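Local coordinates for N-terminal acetyltransferase-like protein (Chaetomium thermophilum, PDB 5NNP) that probably serves as the TPR-repeat auxiliary subunit of an N-terminal acetyltransferase A complex, at residues 657-662 with 680-685; 46-51 with 78-83; 429-434 with 446-451. One frame throughout, in Å; residues are numbered along the deposited sequence.

Interaction 1 (657-662 with 680-685); sequences DAMKFL and FEVYIR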
loop_
_atom_site.group_PDB
_atom_site.type_symbol
_atom_site.label_atom_id
_atom_site.label_comp_id
_atom_site.label_asym_id
_atom_site.label_seq_id
_atom_site.Cartn_x
_atom_site.Cartn_y
_atom_site.Cartn_z
ATOM N N ASP A 657 -10.685 2.099 25.287
ATOM C CA ASP A 657 -10.098 1.113 24.385
ATOM C C ASP A 657 -10.289 1.498 22.916
ATOM O O ASP A 657 -9.541 1.054 22.044
ATOM C CB ASP A 657 -10.690 -0.278 24.656
ATOM C CG ASP A 657 -10.237 -0.847 25.996
ATOM O OD1 ASP A 657 -9.402 -0.198 26.654
ATOM O OD2 ASP A 657 -10.694 -1.942 26.394
ATOM N N ALA A 658 -11.289 2.336 22.658
ATOM C CA ALA A 658 -11.599 2.789 21.315
ATOM C C ALA A 658 -10.642 3.863 20.807
ATOM O O ALA A 658 -10.476 4.028 19.593
ATOM C CB ALA A 658 -13.019 3.304 21.264
ATOM N N MET A 659 -10.017 4.590 21.732
ATOM C CA MET A 659 -9.209 5.759 21.383
ATOM C C MET A 659 -8.066 5.493 20.392
ATOM O O MET A 659 -7.852 6.288 19.481
ATOM C CB MET A 659 -8.641 6.392 22.650
ATOM C CG MET A 659 -9.713 6.904 23.594
ATOM S SD MET A 659 -10.995 7.788 22.691
ATOM C CE MET A 659 -10.146 9.264 22.129
ATOM N N LYS A 660 -7.336 4.393 20.544
ATOM C CA LYS A 660 -6.235 4.132 19.613
ATOM C C LYS A 660 -6.743 3.906 18.178
ATOM O O LYS A 660 -6.068 4.288 17.206
ATOM C CB LYS A 660 -5.381 2.940 20.082
ATOM C CG LYS A 660 -6.015 1.560 19.960
ATOM C CD LYS A 660 -4.964 0.458 20.136
ATOM C CE LYS A 660 -5.522 -0.931 19.832
ATOM N NZ LYS A 660 -4.562 -2.040 20.129
ATOM N N PHE A 661 -7.933 3.314 18.041
ATOM C CA PHE A 661 -8.557 3.182 16.727
ATOM C C PHE A 661 -9.020 4.532 16.179
ATOM O O PHE A 661 -8.770 4.873 15.016
ATOM C CB PHE A 661 -9.750 2.235 16.784
ATOM C CG PHE A 661 -9.403 0.819 17.165
ATOM C CD1 PHE A 661 -9.394 0.424 18.493
ATOM C CD2 PHE A 661 -9.124 -0.125 16.188
ATOM C CE1 PHE A 661 -9.095 -0.884 18.841
ATOM C CE2 PHE A 661 -8.825 -1.430 16.526
ATOM C CZ PHE A 661 -8.811 -1.816 17.853
ATOM N N LEU A 662 -9.703 5.291 17.032
ATOM C CA LEU A 662 -10.321 6.552 16.649
ATOM C C LEU A 662 -9.299 7.636 16.287
ATOM O O LEU A 662 -9.461 8.338 15.288
ATOM C CB LEU A 662 -11.222 7.044 17.780
ATOM C CG LEU A 662 -11.906 8.380 17.516
ATOM C CD1 LEU A 662 -12.849 8.238 16.330
ATOM C CD2 LEU A 662 -12.623 8.877 18.773
ATOM N N PHE A 680 -17.813 11.961 17.339
ATOM C CA PHE A 680 -18.736 12.747 18.137
ATOM C C PHE A 680 -19.403 11.894 19.220
ATOM O O PHE A 680 -19.416 12.262 20.400
ATOM C CB PHE A 680 -19.797 13.388 17.253
ATOM C CG PHE A 680 -20.768 14.238 18.017
ATOM C CD1 PHE A 680 -21.873 13.667 18.627
ATOM C CD2 PHE A 680 -20.569 15.600 18.143
ATOM C CE1 PHE A 680 -22.763 14.436 19.343
ATOM C CE2 PHE A 680 -21.458 16.373 18.853
ATOM C CZ PHE A 680 -22.557 15.791 19.455
ATOM N N GLU A 681 -19.934 10.746 18.812
ATOM C CA GLU A 681 -20.562 9.812 19.742
ATOM C C GLU A 681 -19.633 9.383 20.888
ATOM O O GLU A 681 -20.076 9.273 22.035
ATOM C CB GLU A 681 -21.059 8.578 18.986
ATOM C CG GLU A 681 -22.017 8.901 17.866
ATOM C CD GLU A 681 -23.275 9.569 18.358
ATOM O OE1 GLU A 681 -23.583 9.447 19.561
ATOM O OE2 GLU A 681 -23.956 10.219 17.538
ATOM N N VAL A 682 -18.356 9.147 20.578
ATOM C CA VAL A 682 -17.360 8.773 21.590
ATOM C C VAL A 682 -17.060 9.888 22.589
ATOM O O VAL A 682 -16.991 9.636 23.795
ATOM C CB VAL A 682 -16.025 8.354 20.952
ATOM C CG1 VAL A 682 -14.921 8.268 22.010
ATOM C CG2 VAL A 682 -16.173 7.033 20.205
ATOM N N TYR A 683 -16.898 11.117 22.099
ATOM C CA TYR A 683 -16.521 12.238 22.966
ATOM C C TYR A 683 -17.633 12.791 23.869
ATOM O O TYR A 683 -17.346 13.222 24.990
ATOM C CB TYR A 683 -15.953 13.379 22.127
ATOM C CG TYR A 683 -14.580 13.080 21.579
ATOM C CD1 TYR A 683 -13.587 12.561 22.393
ATOM C CD2 TYR A 683 -14.281 13.304 20.244
ATOM C CE1 TYR A 683 -12.330 12.287 21.897
ATOM C CE2 TYR A 683 -13.030 13.033 19.742
ATOM C CZ TYR A 683 -12.058 12.523 20.573
ATOM O OH TYR A 683 -10.809 12.251 20.075
ATOM N N ILE A 684 -18.885 12.803 23.415
ATOM C CA ILE A 684 -19.947 13.259 24.321
ATOM C C ILE A 684 -20.051 12.316 25.515
ATOM O O ILE A 684 -20.272 12.751 26.650
ATOM C CB ILE A 684 -21.329 13.356 23.647
ATOM C CG1 ILE A 684 -21.574 12.149 22.755
ATOM C CG2 ILE A 684 -21.443 14.636 22.847
ATOM C CD1 ILE A 684 -22.779 12.300 21.883
ATOM N N ARG A 685 -19.870 11.024 25.247
ATOM C CA ARG A 685 -19.920 9.996 26.281
ATOM C C ARG A 685 -18.731 10.126 27.231
ATOM O O ARG A 685 -18.841 9.877 28.434
ATOM C CB ARG A 685 -19.959 8.605 25.640
ATOM C CG ARG A 685 -21.282 8.289 24.940
ATOM C CD ARG A 685 -21.212 6.967 24.209
ATOM N NE ARG A 685 -22.473 6.567 23.580
ATOM C CZ ARG A 685 -23.044 7.195 22.552
ATOM N NH1 ARG A 685 -22.493 8.290 22.039
ATOM N NH2 ARG A 685 -24.184 6.736 22.044
#
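M659 and L662 of helix 654-668 meet V682 and Y683 of helix 673-685. The short axes are 11.5 Å apart at closest and their directions differ by 144°, so the helices run roughly antiparallel and meet by side chains alone. From CB the chain of M659 leaves with CG anti to the carbonyl carbon (chi1 -62°), then bends at chi2 and chi3. M659 SD passes V682 CG1 at 4.0 Å. The methyl M659 CE ends beside the phenol, 3.7 Å from Y683 OH and 3.7 Å from Y683 CE1. Its approach to the ring is oblique. L662 reaches V682 tip to tip, with L662 CD2 4.0 Å from V682 CG1. L662 CD2 also lies 4.1 Å from Y683 CZ. An alanine in place of Y683 would probably leave M659 CE and L662 CD2 without their aromatic partner and open a gap between the helices. Y683 also touches L691, A692 and C695 of helix 689-702. E19 of the neighbouring Putative uncharacterized protein chain packs on M659 and Y683. The contact is apolar packing of a thioether, branched methyls and the end of a phenol, with no polar bond between the two segments.

Interaction 2 (46-51 with 78-83); sequences TMSMKA and YICWHV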
loop_
_atom_site.group_PDB
_atom_site.type_symbol
_atom_site.label_atom_id
_atom_site.label_comp_id
_atom_site.label_asym_id
_atom_site.label_seq_id
_atom_site.Cartn_x
_atom_site.Cartn_y
_atom_site.Cartn_z
ATOM N N THR A 46 28.136 -4.643 34.697
ATOM C CA THR A 46 27.759 -6.042 34.822
ATOM C C THR A 46 26.243 -6.210 34.989
ATOM O O THR A 46 25.649 -7.130 34.425
ATOM C CB THR A 46 28.497 -6.708 35.999
ATOM O OG1 THR A 46 29.909 -6.670 35.754
ATOM C CG2 THR A 46 28.061 -8.162 36.161
ATOM N N MET A 47 25.615 -5.322 35.754
ATOM C CA MET A 47 24.180 -5.418 35.974
ATOM C C MET A 47 23.437 -5.274 34.649
ATOM O O MET A 47 22.473 -6.000 34.392
ATOM C CB MET A 47 23.709 -4.360 36.969
ATOM C CG MET A 47 24.451 -4.364 38.285
ATOM S SD MET A 47 23.867 -3.041 39.365
ATOM C CE MET A 47 22.129 -3.449 39.478
ATOM N N SER A 48 23.899 -4.336 33.819
ATOM C CA SER A 48 23.337 -4.112 32.485
ATOM C C SER A 48 23.483 -5.336 31.588
ATOM O O SER A 48 22.556 -5.690 30.867
ATOM C CB SER A 48 24.006 -2.910 31.806
ATOM O OG SER A 48 23.811 -1.719 32.544
ATOM N N MET A 49 24.656 -5.964 31.622
ATOM C CA MET A 49 24.907 -7.164 30.828
ATOM C C MET A 49 24.000 -8.302 31.255
ATOM O O MET A 49 23.610 -9.139 30.445
ATOM C CB MET A 49 26.367 -7.590 30.945
ATOM C CG MET A 49 27.324 -6.679 30.212
ATOM S SD MET A 49 26.833 -6.503 28.493
ATOM C CE MET A 49 26.754 -8.222 27.995
ATOM N N LYS A 50 23.668 -8.328 32.539
ATOM C CA LYS A 50 22.753 -9.324 33.073
ATOM C C LYS A 50 21.323 -8.996 32.656
ATOM O O LYS A 50 20.514 -9.896 32.422
ATOM C CB LYS A 50 22.876 -9.391 34.596
ATOM C CG LYS A 50 21.896 -10.325 35.273
ATOM C CD LYS A 50 22.071 -10.268 36.785
ATOM C CE LYS A 50 21.098 -11.193 37.510
ATOM N NZ LYS A 50 21.288 -11.161 38.987
ATOM N N ALA A 51 21.030 -7.699 32.559
ATOM C CA ALA A 51 19.722 -7.210 32.134
ATOM C C ALA A 51 19.417 -7.630 30.708
ATOM O O ALA A 51 18.274 -7.928 30.384
ATOM C CB ALA A 51 19.650 -5.704 32.261
ATOM N N TYR A 78 28.372 4.338 29.252
ATOM C CA TYR A 78 27.710 4.294 27.944
ATOM C C TYR A 78 27.113 2.911 27.692
ATOM O O TYR A 78 26.182 2.757 26.904
ATOM C CB TYR A 78 28.684 4.684 26.805
ATOM C CG TYR A 78 29.570 3.565 26.319
ATOM C CD1 TYR A 78 29.129 2.679 25.349
ATOM C CD2 TYR A 78 30.845 3.390 26.832
ATOM C CE1 TYR A 78 29.930 1.652 24.902
ATOM C CE2 TYR A 78 31.656 2.357 26.394
ATOM C CZ TYR A 78 31.189 1.492 25.429
ATOM O OH TYR A 78 31.983 0.462 24.977
ATOM N N ILE A 79 27.656 1.904 28.366
ATOM C CA ILE A 79 27.101 0.561 28.293
ATOM C C ILE A 79 25.716 0.497 28.929
ATOM O O ILE A 79 24.777 -0.023 28.319
ATOM C CB ILE A 79 28.028 -0.456 28.962
ATOM C CG1 ILE A 79 29.299 -0.616 28.123
ATOM C CG2 ILE A 79 27.329 -1.791 29.142
ATOM C CD1 ILE A 79 30.464 -1.282 28.877
ATOM N N CYS A 80 25.579 1.038 30.138
ATOM C CA CYS A 80 24.282 1.030 30.804
ATOM C C CYS A 80 23.198 1.722 29.948
ATOM O O CYS A 80 22.080 1.215 29.808
ATOM C CB CYS A 80 24.383 1.683 32.178
ATOM S SG CYS A 80 25.588 0.891 33.298
ATOM N N TRP A 81 23.539 2.858 29.349
ATOM C CA TRP A 81 22.572 3.577 28.532
ATOM C C TRP A 81 22.282 2.838 27.217
ATOM O O TRP A 81 21.129 2.738 26.795
ATOM C CB TRP A 81 23.057 5.007 28.279
ATOM C CG TRP A 81 22.933 5.855 29.526
ATOM C CD1 TRP A 81 23.941 6.227 30.375
ATOM C CD2 TRP A 81 21.725 6.392 30.082
ATOM N NE1 TRP A 81 23.438 6.971 31.415
ATOM C CE2 TRP A 81 22.082 7.089 31.263
ATOM C CE3 TRP A 81 20.378 6.352 29.700
ATOM C CZ2 TRP A 81 21.142 7.744 32.066
ATOM C CZ3 TRP A 81 19.432 7.015 30.508
ATOM C CH2 TRP A 81 19.828 7.697 31.679
ATOM N N HIS A 82 23.328 2.299 26.595
ATOM C CA HIS A 82 23.186 1.481 25.392
ATOM C C HIS A 82 22.223 0.302 25.621
ATOM O O HIS A 82 21.306 0.089 24.831
ATOM C CB HIS A 82 24.559 0.981 24.943
ATOM C CG HIS A 82 24.586 0.409 23.563
ATOM N ND1 HIS A 82 25.679 -0.274 23.063
ATOM C CD2 HIS A 82 23.664 0.411 22.572
ATOM C CE1 HIS A 82 25.428 -0.662 21.826
ATOM N NE2 HIS A 82 24.212 -0.260 21.501
ATOM N N VAL A 83 22.427 -0.439 26.707
ATOM C CA VAL A 83 21.560 -1.554 27.086
ATOM C C VAL A 83 20.100 -1.115 27.228
ATOM O O VAL A 83 19.182 -1.724 26.661
ATOM C CB VAL A 83 22.021 -2.201 28.422
ATOM C CG1 VAL A 83 20.971 -3.147 28.950
ATOM C CG2 VAL A 83 23.333 -2.928 28.239
HETATM O O HOH W 1 21.291 -0.578 31.922
#
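S48 and C80 bring the two backbones nearest, with S48 CA 5.5 Å from C80 CA. Both segments are helical and run nearly parallel. Their axes approach to 9.0 Å and differ in direction by 20°. Helix 44-55 thus lies alongside helix 78-90, although helix 60-73 comes between them in the chain.

S48 is the central side chain, and its CB points at the other helix. S48 CB packs on V83, 3.6 Å from V83 CG2. The other methyl of V83, CG1, lies 3.6 Å from the carbonyl oxygen S48 O. One valine therefore covers both the side chain and the backbone of the serine. A51 and I79 widen the patch more loosely. A51 CB is 4.4 Å from V83 CG1, and I79 CG2 is 4.4 Å from S48 CB.

The hydroxyl of S48 stands anti to its carbonyl carbon (chi1 -61°), which places OG on the C80 side. S48 OG donates to a water at 2.8 Å, and that water donates to C80 O at 2.9 Å. The water bridges the two helices. G44 O of the serine's own helix is a second acceptor, so the two would probably share or alternate for the one hydroxyl proton. A70 of helix 60-73 packs on S48 as well.

Helix 78-90 opens the TPR repeat predicted for residues 78-111, and helix 44-55 lies in the preceding tetratricopeptide range. The contact is stacking between neighbouring repeat helices. A small serine allows the close approach, and the bridging water and G44 O give its buried hydroxyl polar partners beside the apolar valine.

Interaction 3 (429-434 with 446-451); sequences ETMDYA and SKAAKY. With PO4 (phosphate ion), chain U.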
loop_
_atom_site.group_PDB
_atom_site.type_symbol
_atom_site.label_atom_id
_atom_site.label_comp_id
_atom_site.label_asym_id
_atom_site.label_seq_id
_atom_site.Cartn_x
_atom_site.Cartn_y
_atom_site.Cartn_z
ATOM N N GLU A 429 -24.944 -20.613 -1.384
ATOM C CA GLU A 429 -25.047 -21.943 -1.975
ATOM C C GLU A 429 -24.582 -21.924 -3.439
ATOM O O GLU A 429 -23.847 -22.810 -3.870
ATOM C CB GLU A 429 -26.474 -22.467 -1.863
ATOM C CG GLU A 429 -26.630 -23.910 -2.329
ATOM C CD GLU A 429 -28.067 -24.428 -2.234
ATOM O OE1 GLU A 429 -28.981 -23.621 -1.958
ATOM O OE2 GLU A 429 -28.274 -25.645 -2.435
ATOM N N THR A 430 -24.986 -20.899 -4.191
ATOM C CA THR A 430 -24.656 -20.811 -5.612
ATOM C C THR A 430 -23.190 -20.450 -5.866
ATOM O O THR A 430 -22.557 -20.978 -6.784
ATOM C CB THR A 430 -25.566 -19.795 -6.320
ATOM O OG1 THR A 430 -26.902 -20.307 -6.341
ATOM C CG2 THR A 430 -25.119 -19.560 -7.749
ATOM N N MET A 431 -22.636 -19.565 -5.049
ATOM C CA MET A 431 -21.242 -19.192 -5.216
ATOM C C MET A 431 -20.362 -20.374 -4.896
ATOM O O MET A 431 -19.336 -20.577 -5.532
ATOM C CB MET A 431 -20.861 -18.019 -4.327
ATOM C CG MET A 431 -19.528 -17.389 -4.705
ATOM S SD MET A 431 -19.552 -16.559 -6.310
ATOM C CE MET A 431 -20.450 -15.059 -5.927
ATOM N N ASP A 432 -20.760 -21.156 -3.903
ATOM C CA ASP A 432 -19.982 -22.325 -3.536
ATOM C C ASP A 432 -20.046 -23.344 -4.659
ATOM O O ASP A 432 -19.053 -24.003 -4.947
ATOM C CB ASP A 432 -20.474 -22.947 -2.233
ATOM C CG ASP A 432 -19.550 -24.042 -1.730
ATOM O OD1 ASP A 432 -18.478 -23.710 -1.175
ATOM O OD2 ASP A 432 -19.887 -25.237 -1.890
ATOM N N TYR A 433 -21.204 -23.473 -5.303
ATOM C CA TYR A 433 -21.288 -24.373 -6.444
ATOM C C TYR A 433 -20.309 -23.900 -7.517
ATOM O O TYR A 433 -19.569 -24.704 -8.081
ATOM C CB TYR A 433 -22.719 -24.457 -7.001
ATOM C CG TYR A 433 -22.835 -25.310 -8.242
ATOM C CD1 TYR A 433 -22.814 -26.692 -8.163
ATOM C CD2 TYR A 433 -22.931 -24.734 -9.495
ATOM C CE1 TYR A 433 -22.902 -27.486 -9.295
ATOM C CE2 TYR A 433 -23.024 -25.516 -10.638
ATOM C CZ TYR A 433 -23.009 -26.890 -10.529
ATOM O OH TYR A 433 -23.097 -27.661 -11.672
ATOM N N ALA A 434 -20.289 -22.596 -7.774
ATOM C CA ALA A 434 -19.360 -22.028 -8.742
ATOM C C ALA A 434 -17.916 -22.406 -8.413
ATOM O O ALA A 434 -17.126 -22.740 -9.300
ATOM C CB ALA A 434 -19.517 -20.511 -8.794
ATOM N N SER A 446 -12.179 -17.560 -2.742
ATOM C CA SER A 446 -12.312 -16.379 -1.887
ATOM C C SER A 446 -13.722 -15.784 -1.925
ATOM O O SER A 446 -14.237 -15.326 -0.910
ATOM C CB SER A 446 -11.289 -15.311 -2.286
ATOM O OG SER A 446 -9.964 -15.801 -2.167
ATOM N N LYS A 447 -14.334 -15.781 -3.098
ATOM C CA LYS A 447 -15.703 -15.313 -3.257
ATOM C C LYS A 447 -16.701 -16.145 -2.448
ATOM O O LYS A 447 -17.609 -15.616 -1.795
ATOM C CB LYS A 447 -16.083 -15.348 -4.727
ATOM C CG LYS A 447 -15.943 -14.033 -5.409
ATOM C CD LYS A 447 -17.055 -13.116 -4.986
ATOM C CE LYS A 447 -16.838 -11.730 -5.556
ATOM N NZ LYS A 447 -15.750 -11.000 -4.839
ATOM N N ALA A 448 -16.524 -17.458 -2.495
ATOM C CA ALA A 448 -17.447 -18.350 -1.813
ATOM C C ALA A 448 -17.352 -18.122 -0.308
ATOM O O ALA A 448 -18.364 -17.934 0.368
ATOM C CB ALA A 448 -17.160 -19.819 -2.177
ATOM N N ALA A 449 -16.132 -18.104 0.213
ATOM C CA ALA A 449 -15.925 -17.811 1.630
ATOM C C ALA A 449 -16.570 -16.482 2.053
ATOM O O ALA A 449 -17.179 -16.391 3.114
ATOM C CB ALA A 449 -14.447 -17.799 1.950
ATOM N N LYS A 450 -16.429 -15.459 1.221
ATOM C CA LYS A 450 -16.969 -14.146 1.527
ATOM C C LYS A 450 -18.479 -14.224 1.606
ATOM O O LYS A 450 -19.094 -13.749 2.573
ATOM C CB LYS A 450 -16.546 -13.120 0.477
ATOM C CG LYS A 450 -17.151 -11.729 0.675
ATOM C CD LYS A 450 -16.915 -10.852 -0.549
ATOM C CE LYS A 450 -17.534 -9.466 -0.398
ATOM N NZ LYS A 450 -17.057 -8.546 -1.471
ATOM N N TYR A 451 -19.076 -14.837 0.587
ATOM C CA TYR A 451 -20.523 -15.026 0.560
ATOM C C TYR A 451 -21.036 -15.824 1.769
ATOM O O TYR A 451 -22.098 -15.535 2.310
ATOM C CB TYR A 451 -20.939 -15.687 -0.754
ATOM C CG TYR A 451 -21.185 -14.654 -1.827
ATOM C CD1 TYR A 451 -20.273 -13.635 -2.042
ATOM C CD2 TYR A 451 -22.340 -14.674 -2.599
ATOM C CE1 TYR A 451 -20.491 -12.670 -2.996
ATOM C CE2 TYR A 451 -22.564 -13.709 -3.565
ATOM C CZ TYR A 451 -21.638 -12.708 -3.752
ATOM O OH TYR A 451 -21.853 -11.740 -4.704
HETATM P P PO4 U . -19.170 -9.120 -4.873
HETATM O O1 PO4 U . -20.285 -10.135 -4.826
HETATM O O2 PO4 U . -19.759 -7.756 -4.589
HETATM O O3 PO4 U . -18.121 -9.432 -3.827
HETATM O O4 PO4 U . -18.532 -9.158 -6.242
#
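M431 lays its methyl over one face of the Y451 ring. M431 CE is 3.6 Å from the Y451 ring centroid and 19° off the normal, a CH-pi contact, with CE displaced toward the rim. M431 SD stands farther back, 4.9 Å from the Y451 centroid, and adds a Met-aromatic contact. M431 CG is anti to the backbone N (chi1 -166°) and lies against the other backbone, 3.7 Å from A448 CA. Further bends at chi2 and chi3 carry CE to the ring. M431 SD also touches K447 CB at 4.0 Å. Beside this, A448 CB sits 4.0 Å from D432 CA. The small alanine suits the close axes, which approach to 8.4 Å. The carboxylate of D432 has its salt bridge with R435 instead.

In the next shell, a phosphate ion, probably from the crystallisation liquor, lies at the edge of the Y451 ring, at its hydroxyl end. K450 NZ gives it a hydrogen bond to O3 at 2.7 Å. K447 NZ adds a weak one to the same oxygen, and R416 NH2 binds the ion too. These three basic groups would probably attract an anion here. K447 NZ is also hydrogen-bonded to a glycerol. K419 of helix 408-421 touches Y451.

Helices 424-436 and 442-454 follow each other in the chain. The two short segments run at 163°, close to antiparallel. They form an antiparallel helical hairpin, as in the TPR-like solenoid of the NatA auxiliary subunit family.

From the N terminus, interaction 2 comes first. It closes a loop of 26 residues that includes helix 60-73 and ties helix 44-55 to helix 78-90. Interaction 3 follows much later, with 11 residues between its segments, and joins helices 424-436 and 442-454. Interaction 1 is last, with 17 residues between its segments, and joins helices 654-668 and 673-685 toward the C-terminal end. The three are in series, so none nests in or crosses another. They do not touch. Centres are about 57 Å apart for interactions 2 and 3, and about 36 Å for interactions 1 and 3. Each therefore joins helices in a separate part of one long helical-repeat fold.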